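PDB 3CRY: gamma-glutamylcyclotransferase from Homo sapiens, which catalyses the release of 5-oxoproline from gamma-glutamyl dipeptides, with a likely role in glutathione homeostasis, and can induce release of cytochrome c from mitochondria. Local coordinates for residues G23-L27 and Y139-I143; A38-A44 and W80-M86; D52-G58 and M127-A133. The protein carries 1 engineered substitution. All blocks are in the same frame, centred on the assembly; numbering follows the deposited sequence. Where two conformers were deposited one is given.

Contact 1 of 3, residues G23-L27 and Y139-I143; sequences GSNLL and YKKII. With ACT (acetate ion), chain C.
Ile-143 lies over the peptide that joins Gly-23 to Ser-24: its CG1 comes 3.5 Å from Gly-23 C and 3.8 Å from Ser-24 N. It projects from residues 139-143 of helix 137-149, where Ile-143 N bonds to Tyr-139 O at 3.1 Å. Facing it, residues 24-26 form a short 3-10 turn, with Leu-26 N on Gly-23 O at 3.0 Å and Leu-27 N on Ser-24 O at 3.2 Å; Leu-27 is the N-cap of the next helix. The backbones are closest at Ser-24 and Ile-143, 5.0 Å between CA atoms. Two apolar pairs fill the interface, Leu-26 CD1 4.0 Å from Ile-143 CG2 and Leu-27 CD2 3.9 Å from Ile-142 CD1; Ser-24 CB adds a van der Waals contact to Ile-142 CG2 at 3.9 Å.

Tyr-139, with chi1 t, sends its ring past Ser-24, whose CB is 3.6 Å from CE1. One acetate oxygen, O, collects three hydrogen bonds: from Ser-24 N (3.0 Å), from Ser-24 OG (2.9 Å, chi1 p), and from Tyr-139 OH, very short at 2.5 Å. A CB on residue 23 would clash with that oxygen, so glycine leaves the space open. Gly-23, Ser-24 and Tyr-139 are inferred substrate-binding residues, and the acetate, probably from the crystallisation liquor, is consistent with a corner of the pocket that can accept a carboxylate. Tyr-139 OH also bonds to the backbone of Ala-69. The loop follows strand 16-21 and leads into helix 28-34, while Ile-179 of helix 174-181 packs on both Leu-27 and Ile-142.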
loop_
_atom_site.group_PDB
_atom_site.type_symbol
_atom_site.label_atom_id
_atom_site.label_comp_id
_atom_site.label_asym_id
_atom_site.label_seq_id
_atom_site.Cartn_x
_atom_site.Cartn_y
_atom_site.Cartn_z
ATOM N N GLY A 23 2.479 -9.949 11.561
ATOM C CA GLY A 23 1.280 -10.524 12.193
ATOM C C GLY A 23 1.486 -12.005 12.479
ATOM O O GLY A 23 2.547 -12.381 12.999
ATOM N N SER A 24 0.504 -12.852 12.128
ATOM C CA SER A 24 0.582 -14.288 12.496
ATOM C C SER A 24 1.708 -14.991 11.747
ATOM O O SER A 24 2.158 -16.061 12.181
ATOM C CB SER A 24 -0.750 -15.018 12.258
ATOM O OG SER A 24 -1.090 -14.955 10.885
ATOM N N ASN A 25 2.156 -14.403 10.630
ATOM C CA ASN A 25 3.336 -14.953 9.930
ATOM C C ASN A 25 4.689 -14.716 10.649
ATOM O O ASN A 25 5.735 -15.130 10.152
ATOM C CB ASN A 25 3.391 -14.512 8.453
ATOM C CG ASN A 25 2.382 -15.268 7.567
ATOM O OD1 ASN A 25 1.934 -16.385 7.888
ATOM N ND2 ASN A 25 2.031 -14.656 6.444
ATOM N N LEU A 26 4.662 -14.071 11.818
ATOM C CA LEU A 26 5.825 -14.074 12.711
ATOM C C LEU A 26 6.171 -15.484 13.210
ATOM O O LEU A 26 7.338 -15.744 13.550
ATOM C CB LEU A 26 5.567 -13.191 13.942
ATOM C CG LEU A 26 5.526 -11.685 13.714
ATOM C CD1 LEU A 26 5.075 -10.995 15.018
ATOM C CD2 LEU A 26 6.892 -11.146 13.224
ATOM N N LEU A 27 5.172 -16.376 13.271
ATOM C CA LEU A 27 5.373 -17.730 13.806
ATOM C C LEU A 27 5.733 -18.727 12.702
ATOM O O LEU A 27 5.007 -18.880 11.723
ATOM C CB LEU A 27 4.124 -18.215 14.556
ATOM C CG LEU A 27 4.324 -19.550 15.288
ATOM C CD1 LEU A 27 5.323 -19.415 16.455
ATOM C CD2 LEU A 27 2.972 -20.069 15.770
ATOM N N TYR A 139 -5.363 -15.253 18.061
ATOM C CA TYR A 139 -4.503 -14.526 17.120
ATOM C C TYR A 139 -3.382 -13.793 17.853
ATOM O O TYR A 139 -2.212 -13.870 17.450
ATOM C CB TYR A 139 -5.360 -13.563 16.310
ATOM C CG TYR A 139 -4.687 -12.872 15.153
ATOM C CD1 TYR A 139 -4.230 -13.595 14.045
ATOM C CD2 TYR A 139 -4.590 -11.470 15.136
ATOM C CE1 TYR A 139 -3.659 -12.941 12.949
ATOM C CE2 TYR A 139 -4.013 -10.804 14.058
ATOM C CZ TYR A 139 -3.555 -11.559 12.956
ATOM O OH TYR A 139 -2.985 -10.919 11.866
ATOM N N LYS A 140 -3.711 -13.113 18.950
ATOM C CA LYS A 140 -2.679 -12.490 19.786
ATOM C C LYS A 140 -1.627 -13.515 20.236
ATOM O O LYS A 140 -0.422 -13.241 20.183
ATOM C CB LYS A 140 -3.332 -11.772 20.987
ATOM C CG LYS A 140 -2.301 -11.185 21.912
ATOM C CD LYS A 140 -2.886 -10.520 23.146
ATOM C CE LYS A 140 -1.734 -10.121 24.077
ATOM N NZ LYS A 140 -2.218 -9.489 25.346
ATOM N N LYS A 141 -2.080 -14.677 20.712
ATOM C CA LYS A 141 -1.171 -15.702 21.195
ATOM C C LYS A 141 -0.176 -16.113 20.114
ATOM O O LYS A 141 1.028 -16.185 20.367
ATOM C CB LYS A 141 -1.947 -16.907 21.724
ATOM C CG LYS A 141 -2.487 -16.698 23.136
ATOM C CD LYS A 141 -3.305 -17.899 23.616
ATOM C CE LYS A 141 -3.655 -17.786 25.091
ATOM N NZ LYS A 141 -4.852 -16.953 25.298
ATOM N N ILE A 142 -0.683 -16.366 18.911
ATOM C CA ILE A 142 0.194 -16.755 17.781
ATOM C C ILE A 142 1.242 -15.665 17.480
ATOM O O ILE A 142 2.430 -15.955 17.321
ATOM C CB ILE A 142 -0.637 -17.118 16.536
ATOM C CG1 ILE A 142 -1.479 -18.375 16.796
ATOM C CG2 ILE A 142 0.247 -17.280 15.286
ATOM C CD1 ILE A 142 -0.711 -19.665 16.935
ATOM N N ILE A 143 0.800 -14.407 17.457
ATOM C CA ILE A 143 1.712 -13.271 17.250
ATOM C C ILE A 143 2.783 -13.210 18.336
ATOM O O ILE A 143 3.970 -13.060 18.039
ATOM C CB ILE A 143 0.900 -11.948 17.141
ATOM C CG1 ILE A 143 0.200 -11.920 15.773
ATOM C CG2 ILE A 143 1.792 -10.692 17.301
ATOM C CD1 ILE A 143 -0.823 -10.798 15.609
HETATM C C ACT C . -1.812 -12.130 8.915
HETATM O O ACT C . -1.694 -12.207 10.166
HETATM O OXT ACT C . -0.772 -12.390 8.247
HETATM C CH3 ACT C . -3.106 -11.751 8.234
#

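Contact 2 of 3, residues A38-A44 and W80-M86; sequences AAFFCVA and WGVVWKM
Strands 39-44 and 80-86 run antiparallel, the axes of these short segments 4.5 Å apart at closest and 141° between directions. Ala-39 with Lys-85 is a hydrogen-bonded pair: Ala-39 N reaches Lys-85 O at 3.0 Å, and Lys-85 N reaches Ala-39 O at 2.8 Å. Phe-40 and Trp-84 follow as a non-hydrogen-bonded pair. Val-83 O then accepts twice, from Phe-41 N (2.9 Å) and Cys-42 N (3.2 Å), while Val-83 N donates to Cys-42 O at 2.7 Å. Two residues thus face one, and Phe-41, at phi/psi -112/-56, makes the register slip by one. Beyond the slip, Val-43 opposes Val-82 without hydrogen bonds, and Ala-44 pairs with Gly-81 through Ala-44 N to Gly-81 O (3.0 Å) and Gly-81 N to Ala-44 O (2.9 Å).

The outward backbone edge of 80-86 is also used: Val-82, Trp-84 and Met-86 bond to Ala-21, Tyr-19 and Phe-17 of strand 16-21. Trp-84 NE1, with chi1 m, donates to Asn-25 O, and Trp-80 NE1 to Glu-78.

On one face, Phe-40 CD1 meets Val-82 CG1 at 3.8 Å and Val-43 CG1 meets Trp-80 CE3 at 3.7 Å. On the other, Val-83 CG1 touches Phe-41 CD2 (chi1 t) and its CG2 touches Ala-44 CB, each at 3.8 Å. With Phe-41 and Cys-42 set against Val-83, this is a classic beta bulge between neighbouring inner strands of the five-stranded antiparallel sheet.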
loop_
_atom_site.group_PDB
_atom_site.type_symbol
_atom_site.label_atom_id
_atom_site.label_comp_id
_atom_site.label_asym_id
_atom_site.label_seq_id
_atom_site.Cartn_x
_atom_site.Cartn_y
_atom_site.Cartn_z
ATOM N N ALA A 38 9.389 -21.257 2.918
ATOM C CA ALA A 38 9.862 -19.991 3.507
ATOM C C ALA A 38 11.014 -20.267 4.474
ATOM O O ALA A 38 10.955 -21.205 5.279
ATOM C CB ALA A 38 8.727 -19.276 4.235
ATOM N N ALA A 39 12.056 -19.451 4.399
ATOM C CA ALA A 39 13.203 -19.586 5.293
ATOM C C ALA A 39 13.438 -18.294 6.067
ATOM O O ALA A 39 13.386 -17.192 5.494
ATOM C CB ALA A 39 14.439 -19.953 4.500
ATOM N N PHE A 40 13.679 -18.413 7.372
ATOM C CA PHE A 40 14.036 -17.246 8.188
ATOM C C PHE A 40 15.258 -16.547 7.597
ATOM O O PHE A 40 16.266 -17.197 7.296
ATOM C CB PHE A 40 14.344 -17.648 9.640
ATOM C CG PHE A 40 14.785 -16.482 10.511
ATOM C CD1 PHE A 40 13.841 -15.663 11.130
ATOM C CD2 PHE A 40 16.148 -16.198 10.696
ATOM C CE1 PHE A 40 14.254 -14.583 11.932
ATOM C CE2 PHE A 40 16.567 -15.111 11.490
ATOM C CZ PHE A 40 15.604 -14.296 12.100
ATOM N N PHE A 41 15.154 -15.222 7.447
ATOM C CA PHE A 41 16.252 -14.398 6.918
ATOM C C PHE A 41 16.827 -13.465 7.981
ATOM O O PHE A 41 18.032 -13.496 8.234
ATOM C CB PHE A 41 15.789 -13.635 5.675
ATOM C CG PHE A 41 16.887 -12.906 4.936
ATOM C CD1 PHE A 41 17.728 -13.598 4.070
ATOM C CD2 PHE A 41 17.026 -11.525 5.053
ATOM C CE1 PHE A 41 18.738 -12.924 3.352
ATOM C CE2 PHE A 41 18.032 -10.839 4.349
ATOM C CZ PHE A 41 18.889 -11.543 3.495
ATOM N N CYS A 42 15.984 -12.629 8.596
ATOM C CA CYS A 42 16.441 -11.787 9.719
ATOM C C CYS A 42 15.268 -11.099 10.403
ATOM O O CYS A 42 14.151 -11.102 9.875
ATOM C CB CYS A 42 17.415 -10.724 9.217
ATOM S SG CYS A 42 16.702 -9.457 8.158
ATOM N N VAL A 43 15.539 -10.536 11.587
ATOM C CA VAL A 43 14.624 -9.641 12.286
ATOM C C VAL A 43 14.897 -8.229 11.773
ATOM O O VAL A 43 16.048 -7.876 11.512
ATOM C CB VAL A 43 14.888 -9.686 13.806
ATOM C CG1 VAL A 43 14.022 -8.669 14.547
ATOM C CG2 VAL A 43 14.605 -11.097 14.336
ATOM N N ALA A 44 13.845 -7.439 11.613
ATOM C CA ALA A 44 14.018 -6.074 11.093
ATOM C C ALA A 44 12.966 -5.095 11.601
ATOM O O ALA A 44 11.868 -5.503 12.019
ATOM C CB ALA A 44 14.069 -6.084 9.560
ATOM N N TRP A 80 8.269 -3.835 14.436
ATOM C CA TRP A 80 9.274 -4.888 14.253
ATOM C C TRP A 80 8.637 -6.121 13.637
ATOM O O TRP A 80 7.476 -6.439 13.914
ATOM C CB TRP A 80 9.914 -5.263 15.588
ATOM C CG TRP A 80 10.938 -4.248 16.064
ATOM C CD1 TRP A 80 10.706 -3.137 16.827
ATOM C CD2 TRP A 80 12.344 -4.277 15.806
ATOM N NE1 TRP A 80 11.891 -2.472 17.071
ATOM C CE2 TRP A 80 12.911 -3.151 16.450
ATOM C CE3 TRP A 80 13.186 -5.147 15.097
ATOM C CZ2 TRP A 80 14.284 -2.872 16.398
ATOM C CZ3 TRP A 80 14.566 -4.854 15.043
ATOM C CH2 TRP A 80 15.085 -3.732 15.703
ATOM N N GLY A 81 9.410 -6.838 12.829
ATOM C CA GLY A 81 8.888 -8.039 12.217
ATOM C C GLY A 81 10.002 -8.987 11.811
ATOM O O GLY A 81 11.175 -8.770 12.132
ATOM N N VAL A 82 9.603 -10.033 11.094
ATOM C CA VAL A 82 10.515 -11.075 10.609
ATOM C C VAL A 82 10.555 -10.993 9.091
ATOM O O VAL A 82 9.497 -10.950 8.442
ATOM C CB VAL A 82 10.047 -12.511 11.011
ATOM C CG1 VAL A 82 10.843 -13.597 10.223
ATOM C CG2 VAL A 82 10.194 -12.708 12.530
ATOM N N VAL A 83 11.771 -10.974 8.551
ATOM C CA VAL A 83 11.991 -11.066 7.105
ATOM C C VAL A 83 12.179 -12.539 6.745
ATOM O O VAL A 83 13.078 -13.222 7.289
ATOM C CB VAL A 83 13.193 -10.204 6.630
ATOM C CG1 VAL A 83 13.383 -10.365 5.144
ATOM C CG2 VAL A 83 12.957 -8.702 6.991
ATOM N N TRP A 84 11.327 -13.010 5.831
ATOM C CA TRP A 84 11.391 -14.366 5.281
ATOM C C TRP A 84 11.934 -14.364 3.855
ATOM O O TRP A 84 11.541 -13.530 3.038
ATOM C CB TRP A 84 9.993 -15.009 5.256
ATOM C CG TRP A 84 9.366 -15.175 6.619
ATOM C CD1 TRP A 84 8.457 -14.341 7.204
ATOM C CD2 TRP A 84 9.612 -16.232 7.561
ATOM N NE1 TRP A 84 8.119 -14.806 8.456
ATOM C CE2 TRP A 84 8.811 -15.966 8.703
ATOM C CE3 TRP A 84 10.421 -17.387 7.546
ATOM C CZ2 TRP A 84 8.802 -16.814 9.844
ATOM C CZ3 TRP A 84 10.417 -18.228 8.679
ATOM C CH2 TRP A 84 9.610 -17.926 9.818
ATOM N N LYS A 85 12.815 -15.317 3.546
ATOM C CA LYS A 85 13.264 -15.500 2.162
ATOM C C LYS A 85 12.398 -16.565 1.504
ATOM O O LYS A 85 12.256 -17.688 2.025
ATOM C CB LYS A 85 14.730 -15.936 2.135
ATOM C CG LYS A 85 15.339 -16.000 0.734
ATOM C CD LYS A 85 16.798 -16.430 0.875
ATOM C CE LYS A 85 17.619 -16.069 -0.340
ATOM N NZ LYS A 85 18.943 -16.765 -0.247
ATOM N N MET A 86 11.820 -16.212 0.360
ATOM C CA MET A 86 10.909 -17.101 -0.358
ATOM C C MET A 86 11.264 -17.185 -1.840
ATOM O O MET A 86 11.890 -16.257 -2.383
ATOM C CB MET A 86 9.477 -16.602 -0.169
ATOM C CG MET A 86 8.964 -16.801 1.262
ATOM S SD MET A 86 7.337 -16.073 1.556
ATOM C CE MET A 86 6.331 -17.209 0.628
#

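Contact 3 of 3, residues D52-G58 and M127-A133; sequences DFGNSQG and MTNYESA
Asp-52, chi1 t, points toward segment 127-133 and takes a 2.6 Å hydrogen bond at OD2 from Tyr-130 OH, near the plane of that ring. At Phe-53 the main chain begins to pair: Ala-133 N donates to Phe-53 O at 2.8 Å, and water 1 donates to the same oxygen at 2.9 Å and lies 3.0 Å from Ser-132 OG in a second hydrogen bond. Gly-54 opposes Ser-132 in a non-hydrogen-bonded pair, CA to CA only 4.0 Å; a CB here would fall 2.3 Å from Tyr-130 CD2, so the close approach depends on glycine.

Asn-55 and Glu-131 form the hydrogen-bonded pair, Asn-55 N to Glu-131 O 2.8 Å and Glu-131 N to Asn-55 O 3.0 Å. Water 2 joins Asn-55 ND2 (3.0 Å) to Glu-131 OE1 (2.5 Å). Ser-56 opposes Tyr-130, CA to CA 4.1 Å, and its OG, which also bonds to Met-104 O, is linked by water 3 to Asn-129 N. Gln-57 N closes the ladder on Asn-129 O at 2.8 Å, inside a type II turn sealed by Gly-58 N to Asn-55 O at 3.1 Å.

Near this turn Gln-57 NE2, which also bonds to Gly-103 O of its own chain, joins Thr-128 and Asn-129 in bonding to Gln-73 of the second subunit. The axes of these short segments make 134°: a strongly twisted antiparallel ladder with the outermost strand, within this chain, of the three-stranded sheet, against the homodimer interface.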
loop_
_atom_site.group_PDB
_atom_site.type_symbol
_atom_site.label_atom_id
_atom_site.label_comp_id
_atom_site.label_asym_id
_atom_site.label_seq_id
_atom_site.Cartn_x
_atom_site.Cartn_y
_atom_site.Cartn_z
ATOM N N ASP A 52 -1.791 -1.948 13.883
ATOM C CA ASP A 52 -3.199 -1.822 14.252
ATOM C C ASP A 52 -3.854 -3.176 13.951
ATOM O O ASP A 52 -3.215 -4.075 13.368
ATOM C CB ASP A 52 -3.878 -0.687 13.464
ATOM C CG ASP A 52 -5.222 -0.254 14.046
ATOM O OD1 ASP A 52 -5.592 -0.630 15.189
ATOM O OD2 ASP A 52 -5.933 0.472 13.318
ATOM N N PHE A 53 -5.099 -3.338 14.397
ATOM C CA PHE A 53 -5.895 -4.542 14.100
ATOM C C PHE A 53 -7.270 -4.128 13.639
ATOM O O PHE A 53 -7.847 -3.183 14.172
ATOM C CB PHE A 53 -6.000 -5.488 15.328
ATOM C CG PHE A 53 -4.662 -6.014 15.786
ATOM C CD1 PHE A 53 -3.821 -5.219 16.577
ATOM C CD2 PHE A 53 -4.201 -7.261 15.362
ATOM C CE1 PHE A 53 -2.557 -5.679 16.967
ATOM C CE2 PHE A 53 -2.941 -7.751 15.766
ATOM C CZ PHE A 53 -2.111 -6.953 16.570
ATOM N N GLY A 54 -7.795 -4.837 12.645
ATOM C CA GLY A 54 -9.127 -4.498 12.171
ATOM C C GLY A 54 -9.808 -5.513 11.299
ATOM O O GLY A 54 -9.266 -6.588 10.999
ATOM N N ASN A 55 -11.007 -5.126 10.891
ATOM C CA ASN A 55 -11.874 -5.919 10.039
ATOM C C ASN A 55 -11.831 -5.303 8.650
ATOM O O ASN A 55 -12.420 -4.238 8.409
ATOM C CB ASN A 55 -13.296 -5.893 10.606
ATOM C CG ASN A 55 -13.390 -6.579 11.964
ATOM O OD1 ASN A 55 -12.630 -7.506 12.252
ATOM N ND2 ASN A 55 -14.306 -6.101 12.820
ATOM N N SER A 56 -11.105 -5.954 7.749
ATOM C CA SER A 56 -10.917 -5.385 6.413
ATOM C C SER A 56 -12.240 -5.445 5.666
ATOM O O SER A 56 -12.943 -6.455 5.714
ATOM C CB SER A 56 -9.818 -6.142 5.650
ATOM O OG SER A 56 -9.341 -5.355 4.566
ATOM N N GLN A 57 -12.592 -4.355 4.983
ATOM C CA GLN A 57 -13.870 -4.284 4.251
ATOM C C GLN A 57 -15.063 -4.531 5.202
ATOM O O GLN A 57 -16.132 -4.988 4.776
ATOM C CB GLN A 57 -13.887 -5.264 3.062
ATOM C CG GLN A 57 -12.751 -5.080 2.039
ATOM C CD GLN A 57 -12.840 -3.749 1.302
ATOM O OE1 GLN A 57 -13.915 -3.136 1.229
ATOM N NE2 GLN A 57 -11.719 -3.298 0.758
ATOM N N GLY A 58 -14.852 -4.241 6.489
ATOM C CA GLY A 58 -15.882 -4.421 7.521
ATOM C C GLY A 58 -16.168 -5.881 7.876
ATOM O O GLY A 58 -17.137 -6.182 8.591
ATOM N N MET A 127 -3.811 -3.193 4.996
ATOM C CA MET A 127 -5.224 -2.956 4.651
ATOM C C MET A 127 -5.404 -1.503 4.203
ATOM O O MET A 127 -4.784 -0.602 4.780
ATOM C CB MET A 127 -6.102 -3.184 5.878
ATOM C CG MET A 127 -6.071 -4.583 6.402
ATOM S SD MET A 127 -7.086 -4.665 7.923
ATOM C CE MET A 127 -6.712 -6.343 8.387
ATOM N N THR A 128 -6.258 -1.271 3.208
ATOM C CA THR A 128 -6.551 0.097 2.766
ATOM C C THR A 128 -7.957 0.580 3.117
ATOM O O THR A 128 -8.248 1.783 2.991
ATOM C CB THR A 128 -6.367 0.269 1.236
ATOM O OG1 THR A 128 -7.332 -0.533 0.541
ATOM C CG2 THR A 128 -4.964 -0.152 0.790
ATOM N N ASN A 129 -8.817 -0.348 3.549
ATOM C CA ASN A 129 -10.193 -0.025 3.855
ATOM C C ASN A 129 -10.623 -0.969 4.963
ATOM O O ASN A 129 -10.920 -2.134 4.714
ATOM C CB ASN A 129 -11.068 -0.213 2.585
ATOM C CG ASN A 129 -12.502 0.232 2.790
ATOM O OD1 ASN A 129 -12.908 0.561 3.916
ATOM N ND2 ASN A 129 -13.286 0.244 1.716
ATOM N N TYR A 130 -10.579 -0.488 6.205
ATOM C CA TYR A 130 -10.928 -1.374 7.334
ATOM C C TYR A 130 -11.518 -0.633 8.516
ATOM O O TYR A 130 -11.401 0.583 8.604
ATOM C CB TYR A 130 -9.689 -2.172 7.800
ATOM C CG TYR A 130 -8.631 -1.362 8.565
ATOM C CD1 TYR A 130 -7.673 -0.582 7.895
ATOM C CD2 TYR A 130 -8.581 -1.394 9.960
ATOM C CE1 TYR A 130 -6.694 0.157 8.615
ATOM C CE2 TYR A 130 -7.620 -0.652 10.684
ATOM C CZ TYR A 130 -6.684 0.121 10.005
ATOM O OH TYR A 130 -5.733 0.827 10.732
ATOM N N GLU A 131 -12.132 -1.392 9.427
ATOM C CA GLU A 131 -12.641 -0.854 10.704
ATOM C C GLU A 131 -11.796 -1.430 11.847
ATOM O O GLU A 131 -11.650 -2.652 11.938
ATOM C CB GLU A 131 -14.125 -1.213 10.878
ATOM C CG GLU A 131 -15.082 -0.459 9.918
ATOM C CD GLU A 131 -16.451 -1.141 9.720
ATOM O OE1 GLU A 131 -16.807 -2.069 10.490
ATOM O OE2 GLU A 131 -17.182 -0.739 8.784
ATOM N N SER A 132 -11.219 -0.552 12.679
ATOM C CA SER A 132 -10.351 -0.983 13.765
ATOM C C SER A 132 -11.131 -1.886 14.725
ATOM O O SER A 132 -12.288 -1.607 15.050
ATOM C CB SER A 132 -9.760 0.221 14.491
ATOM O OG SER A 132 -8.613 -0.154 15.227
ATOM N N ALA A 133 -10.504 -2.991 15.150
ATOM C CA ALA A 133 -11.146 -3.968 16.047
ATOM C C ALA A 133 -10.088 -4.847 16.697
ATOM O O ALA A 133 -9.136 -5.278 16.024
ATOM C CB ALA A 133 -12.159 -4.824 15.313
HETATM O O HOH W 1 -7.515 -2.328 16.956
HETATM O O HOH W 2 -16.040 -3.795 12.058
HETATM O O HOH W 3 -8.472 -3.214 2.820
#

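Overall arrangement
Contact 1 touches both of the others. Asn-25 O is 2.9 Å from Trp-84 NE1 and Leu-26 CD2 is 3.6 Å from Val-82 N, tying the loop inferred to bind substrate to contact 2, whose centre is 14 Å from that of contact 1. Toward contact 3, 17 Å away by centres, Phe-53 CE2 lies 3.7 Å from both Tyr-139 CE2 and Ile-143 CD1. Contacts 2 and 3 do not meet: their centres are 24 Å apart, their nearest atoms about 10 Å. Contact 1, which holds the acetate, thus joins the five-stranded sheet to the three-stranded one, and Ser-24 is about 7 Å, side chain to side chain, from the engineered residue Gln-98 at the proton-acceptor position.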